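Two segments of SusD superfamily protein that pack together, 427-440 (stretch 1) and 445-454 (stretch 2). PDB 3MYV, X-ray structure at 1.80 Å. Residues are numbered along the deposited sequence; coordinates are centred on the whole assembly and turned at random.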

# COMPACT_ATOMS: atom_id res chain seq x y z
N PHE A 427 20.12 -1.28 -6.40
CA PHE A 427 20.56 -1.27 -5.01
C PHE A 427 20.12 -2.55 -4.31
O PHE A 427 18.94 -2.86 -4.30
N TYR A 428 21.07 -3.28 -3.72
CA TYR A 428 20.76 -4.63 -3.25
C TYR A 428 19.75 -4.63 -2.13
O TYR A 428 19.04 -5.63 -1.92
N LYS A 429 19.63 -3.49 -1.43
CA LYS A 429 18.68 -3.40 -0.32
C LYS A 429 17.35 -2.80 -0.75
O LYS A 429 16.54 -2.46 0.11
N CYS A 430 17.10 -2.70 -2.06
CA CYS A 430 15.75 -2.35 -2.54
C CYS A 430 14.75 -3.49 -2.37
O CYS A 430 13.55 -3.32 -2.61
N VAL A 431 15.26 -4.64 -1.92
CA VAL A 431 14.46 -5.72 -1.37
C VAL A 431 14.95 -6.07 0.02
O VAL A 431 16.13 -5.84 0.34
N LEU A 432 14.05 -6.61 0.83
CA LEU A 432 14.42 -7.14 2.15
C LEU A 432 15.13 -8.47 2.01
O LEU A 432 14.94 -9.18 1.00
N PRO A 433 15.97 -8.82 3.01
CA PRO A 433 16.54 -10.15 2.96
C PRO A 433 15.54 -11.24 3.41
O PRO A 433 14.62 -10.98 4.19
N ILE A 434 15.74 -12.44 2.88
CA ILE A 434 15.05 -13.63 3.36
C ILE A 434 15.51 -13.88 4.81
O ILE A 434 16.73 -13.87 5.08
N PRO A 435 14.57 -14.07 5.75
CA PRO A 435 14.95 -14.32 7.15
C PRO A 435 15.83 -15.55 7.29
O PRO A 435 15.55 -16.60 6.67
N GLU A 436 16.85 -15.44 8.12
CA GLU A 436 17.86 -16.48 8.29
C GLU A 436 17.22 -17.83 8.64
O GLU A 436 17.65 -18.89 8.15
N ASP A 437 16.17 -17.81 9.46
CA ASP A 437 15.56 -19.07 9.90
C ASP A 437 14.90 -19.89 8.80
O ASP A 437 14.68 -21.10 9.00
N GLN A 438 14.61 -19.28 7.64
CA GLN A 438 14.19 -20.08 6.48
C GLN A 438 15.23 -21.12 6.04
O GLN A 438 14.85 -22.15 5.50
N PHE A 439 16.51 -20.88 6.29
CA PHE A 439 17.57 -21.81 5.85
C PHE A 439 17.72 -23.07 6.72
O PHE A 439 18.46 -23.99 6.35
N ILE A 440 17.00 -23.12 7.85
CA ILE A 440 16.98 -24.30 8.72
C ILE A 440 16.42 -25.48 7.92
O ILE A 440 17.08 -26.52 7.77
N MSE A 445 17.88 -22.70 -0.40
CA MSE A 445 17.15 -21.52 -0.79
C MSE A 445 18.16 -20.38 -0.96
O MSE A 445 19.11 -20.23 -0.19
N GLU A 446 17.96 -19.58 -1.99
CA GLU A 446 18.83 -18.44 -2.23
C GLU A 446 18.45 -17.24 -1.38
O GLU A 446 17.29 -16.94 -1.22
N GLN A 447 19.47 -16.57 -0.85
CA GLN A 447 19.31 -15.28 -0.20
C GLN A 447 19.30 -14.24 -1.32
O GLN A 447 19.84 -14.47 -2.41
N ASN A 448 18.64 -13.11 -1.09
CA ASN A 448 18.71 -12.02 -2.04
C ASN A 448 20.16 -11.55 -2.20
O ASN A 448 20.93 -11.57 -1.25
N PRO A 449 20.53 -11.19 -3.43
CA PRO A 449 21.93 -10.86 -3.75
C PRO A 449 22.43 -9.73 -2.85
O PRO A 449 21.65 -8.85 -2.48
N GLY A 450 23.70 -9.79 -2.46
CA GLY A 450 24.30 -8.72 -1.66
C GLY A 450 24.25 -8.97 -0.17
O GLY A 450 25.16 -8.59 0.56
N TYR A 451 23.18 -9.61 0.30
CA TYR A 451 23.03 -9.87 1.71
C TYR A 451 23.96 -11.01 2.12
O TYR A 451 24.27 -11.86 1.29
N PRO A 452 24.42 -11.04 3.39
CA PRO A 452 25.24 -12.18 3.85
C PRO A 452 24.39 -13.43 4.03
O PRO A 452 23.17 -13.34 4.21
N LYS A 453 25.03 -14.59 3.94
CA LYS A 453 24.42 -15.88 4.30
C LYS A 453 25.41 -16.58 5.24
O LYS A 453 26.48 -16.99 4.82
N ASN A 454 25.06 -16.65 6.52
CA ASN A 454 25.95 -17.19 7.55
C ASN A 454 26.13 -18.69 7.33
O ASN A 454 25.16 -19.37 7.01
OXT ASN A 454 27.24 -19.23 7.42

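The two stretches run alongside each other with little regular secondary structure, burying 795 Å² between them. The largest bump is Tyr 451 (chi1 m), whose ring fills a slot walled by Pro 433 and Tyr 428. Pro 433 lies flat over one face, its CB 3.5 Å from the ring centroid and almost on the ring normal; over the opposite face Tyr 428 (chi1 p) presents its edge, with CE2 4.1 Å from Tyr 451 CD1 and the planes at 69°. At the end of the slot Tyr 451 OH donates to Val 431 O at 2.7 Å.

Tyr 428 in turn rests on the type II turn from Asn 448 to Tyr 451, its CD2 3.5 Å from Gly 450 C. The missing side chain of Gly 450 makes this hollow: a CB there would clash with Tyr 428 CD2, and the backbone angles themselves call for glycine. Beside it, water 1 donates to both Tyr 428 O and Pro 449 O.

Midway, polar side chains of stretch 2 satisfy the backbone of stretch 1. Asn 448 (chi1 m) points toward it and donates from ND2 to Leu 432 O at 2.8 Å. Gln 447 (t, p) starts sideways, but its amide grips Ile 434 twice: OE1 accepts from Ile 434 N and NE2 donates to Ile 434 O, both at 2.8 Å.

Further along, Ile 434 (m, m) sets CG2 4.0 Å from SE of the selenomethionine Met 445 (t, t, m). Phe 439 (chi1 m) brings CE1 3.9 Å from Met 445 CB. The extended Lys 453 lays CE over one face of the Phe 439 ring, 4.0 Å from its centroid, while its NZ donates to Met 445 O. Water 2 donates to both Glu 436 OE2 and Asn 454 O.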

# COMPACT_ATOMS: atom_id res chain seq x y z
CB PHE A 427 19.94 -0.09 -4.28
CG PHE A 427 20.41 0.10 -2.87
CD1 PHE A 427 21.75 -0.06 -2.53
CD2 PHE A 427 19.53 0.53 -1.90
CE1 PHE A 427 22.18 0.16 -1.22
CE2 PHE A 427 19.95 0.76 -0.62
CZ PHE A 427 21.27 0.57 -0.28
CB TYR A 428 22.03 -5.42 -2.88
CG TYR A 428 22.64 -5.14 -1.52
CD1 TYR A 428 23.47 -4.05 -1.31
CD2 TYR A 428 22.42 -6.00 -0.46
CE1 TYR A 428 24.04 -3.81 -0.08
CE2 TYR A 428 22.99 -5.78 0.77
CZ TYR A 428 23.80 -4.68 0.96
OH TYR A 428 24.36 -4.45 2.20
CB LYS A 429 19.30 -2.68 0.87
CG LYS A 429 20.49 -3.46 1.42
CD LYS A 429 20.92 -3.01 2.78
CE LYS A 429 21.69 -1.70 2.74
NZ LYS A 429 22.31 -1.43 4.06
CB CYS A 430 15.74 -1.84 -4.00
SG CYS A 430 15.85 -3.15 -5.29
CB VAL A 431 14.50 -7.00 -2.26
CG1 VAL A 431 13.80 -6.74 -3.61
CG2 VAL A 431 15.95 -7.48 -2.47
CB LEU A 432 13.19 -7.34 3.02
CG LEU A 432 12.50 -6.08 3.52
CD1 LEU A 432 11.16 -6.46 4.10
CD2 LEU A 432 13.33 -5.26 4.54
CB PRO A 433 17.71 -10.05 3.92
CG PRO A 433 17.18 -9.11 4.99
CD PRO A 433 16.38 -8.09 4.22
CB ILE A 434 15.39 -14.87 2.46
CG1 ILE A 434 15.06 -14.63 0.97
CG2 ILE A 434 14.66 -16.13 2.99
CD1 ILE A 434 13.62 -14.28 0.65
CB PRO A 435 13.61 -14.55 7.86
CG PRO A 435 12.61 -13.87 6.98
CD PRO A 435 13.11 -13.98 5.59
CB GLU A 436 18.85 -16.06 9.38
CG GLU A 436 19.96 -17.05 9.65
CD GLU A 436 20.94 -16.57 10.73
OE1 GLU A 436 20.56 -16.54 11.93
OE2 GLU A 436 22.09 -16.24 10.38
CB ASP A 437 14.65 -18.91 11.12
CG ASP A 437 13.43 -18.10 10.86
OD1 ASP A 437 13.27 -17.53 9.75
OD2 ASP A 437 12.62 -18.02 11.81
CB GLN A 438 13.83 -19.17 5.29
CG GLN A 438 12.76 -18.17 5.64
CD GLN A 438 11.58 -18.75 6.42
OE1 GLN A 438 11.43 -18.52 7.65
NE2 GLN A 438 10.75 -19.52 5.73
CB PHE A 439 18.90 -21.05 5.65
CG PHE A 439 18.74 -19.86 4.75
CD1 PHE A 439 18.44 -20.04 3.40
CD2 PHE A 439 18.82 -18.58 5.24
CE1 PHE A 439 18.26 -18.95 2.56
CE2 PHE A 439 18.65 -17.48 4.40
CZ PHE A 439 18.34 -17.66 3.07
CB ILE A 440 16.15 -24.02 10.01
CG1 ILE A 440 16.86 -22.97 10.89
CG2 ILE A 440 15.89 -25.34 10.81
CD1 ILE A 440 16.08 -22.55 12.14
CB MSE A 445 16.09 -21.16 0.26
CG MSE A 445 15.34 -19.89 -0.01
SE MSE A 445 13.83 -19.56 1.16
CE MSE A 445 12.71 -21.06 0.64
CB GLU A 446 18.78 -18.04 -3.70
CG GLU A 446 19.17 -19.19 -4.58
CD GLU A 446 19.90 -18.76 -5.80
OE1 GLU A 446 21.06 -18.32 -5.65
OE2 GLU A 446 19.34 -18.89 -6.90
CB GLN A 447 20.44 -15.03 0.79
CG GLN A 447 20.40 -13.71 1.56
CD GLN A 447 19.10 -13.47 2.25
OE1 GLN A 447 18.18 -12.88 1.67
NE2 GLN A 447 18.99 -13.95 3.51
CB ASN A 448 17.76 -10.87 -1.65
CG ASN A 448 16.34 -11.12 -2.11
OD1 ASN A 448 16.14 -11.76 -3.14
ND2 ASN A 448 15.35 -10.65 -1.34
CB PRO A 449 21.88 -10.39 -5.22
CG PRO A 449 20.52 -10.32 -5.60
CD PRO A 449 19.64 -11.05 -4.60
CB TYR A 451 21.57 -10.21 2.03
CG TYR A 451 20.64 -9.02 2.06
CD1 TYR A 451 20.66 -8.13 3.12
CD2 TYR A 451 19.73 -8.79 1.03
CE1 TYR A 451 19.80 -7.04 3.17
CE2 TYR A 451 18.86 -7.71 1.07
CZ TYR A 451 18.90 -6.84 2.15
OH TYR A 451 18.05 -5.77 2.20
CB PRO A 452 25.76 -11.72 5.21
CG PRO A 452 24.74 -10.76 5.72
CD PRO A 452 24.24 -10.04 4.45
CB LYS A 453 24.12 -16.69 3.03
CG LYS A 453 23.17 -17.88 3.25
CD LYS A 453 22.66 -18.51 1.94
CE LYS A 453 21.96 -19.87 2.21
NZ LYS A 453 21.53 -20.60 0.97
CB ASN A 454 25.41 -16.94 8.95
CG ASN A 454 26.51 -16.95 9.99
OD1 ASN A 454 27.24 -15.97 10.14
ND2 ASN A 454 26.65 -18.08 10.73
O HOH W 1 19.20 -8.11 -3.06
O HOH W 2 22.45 -18.67 8.31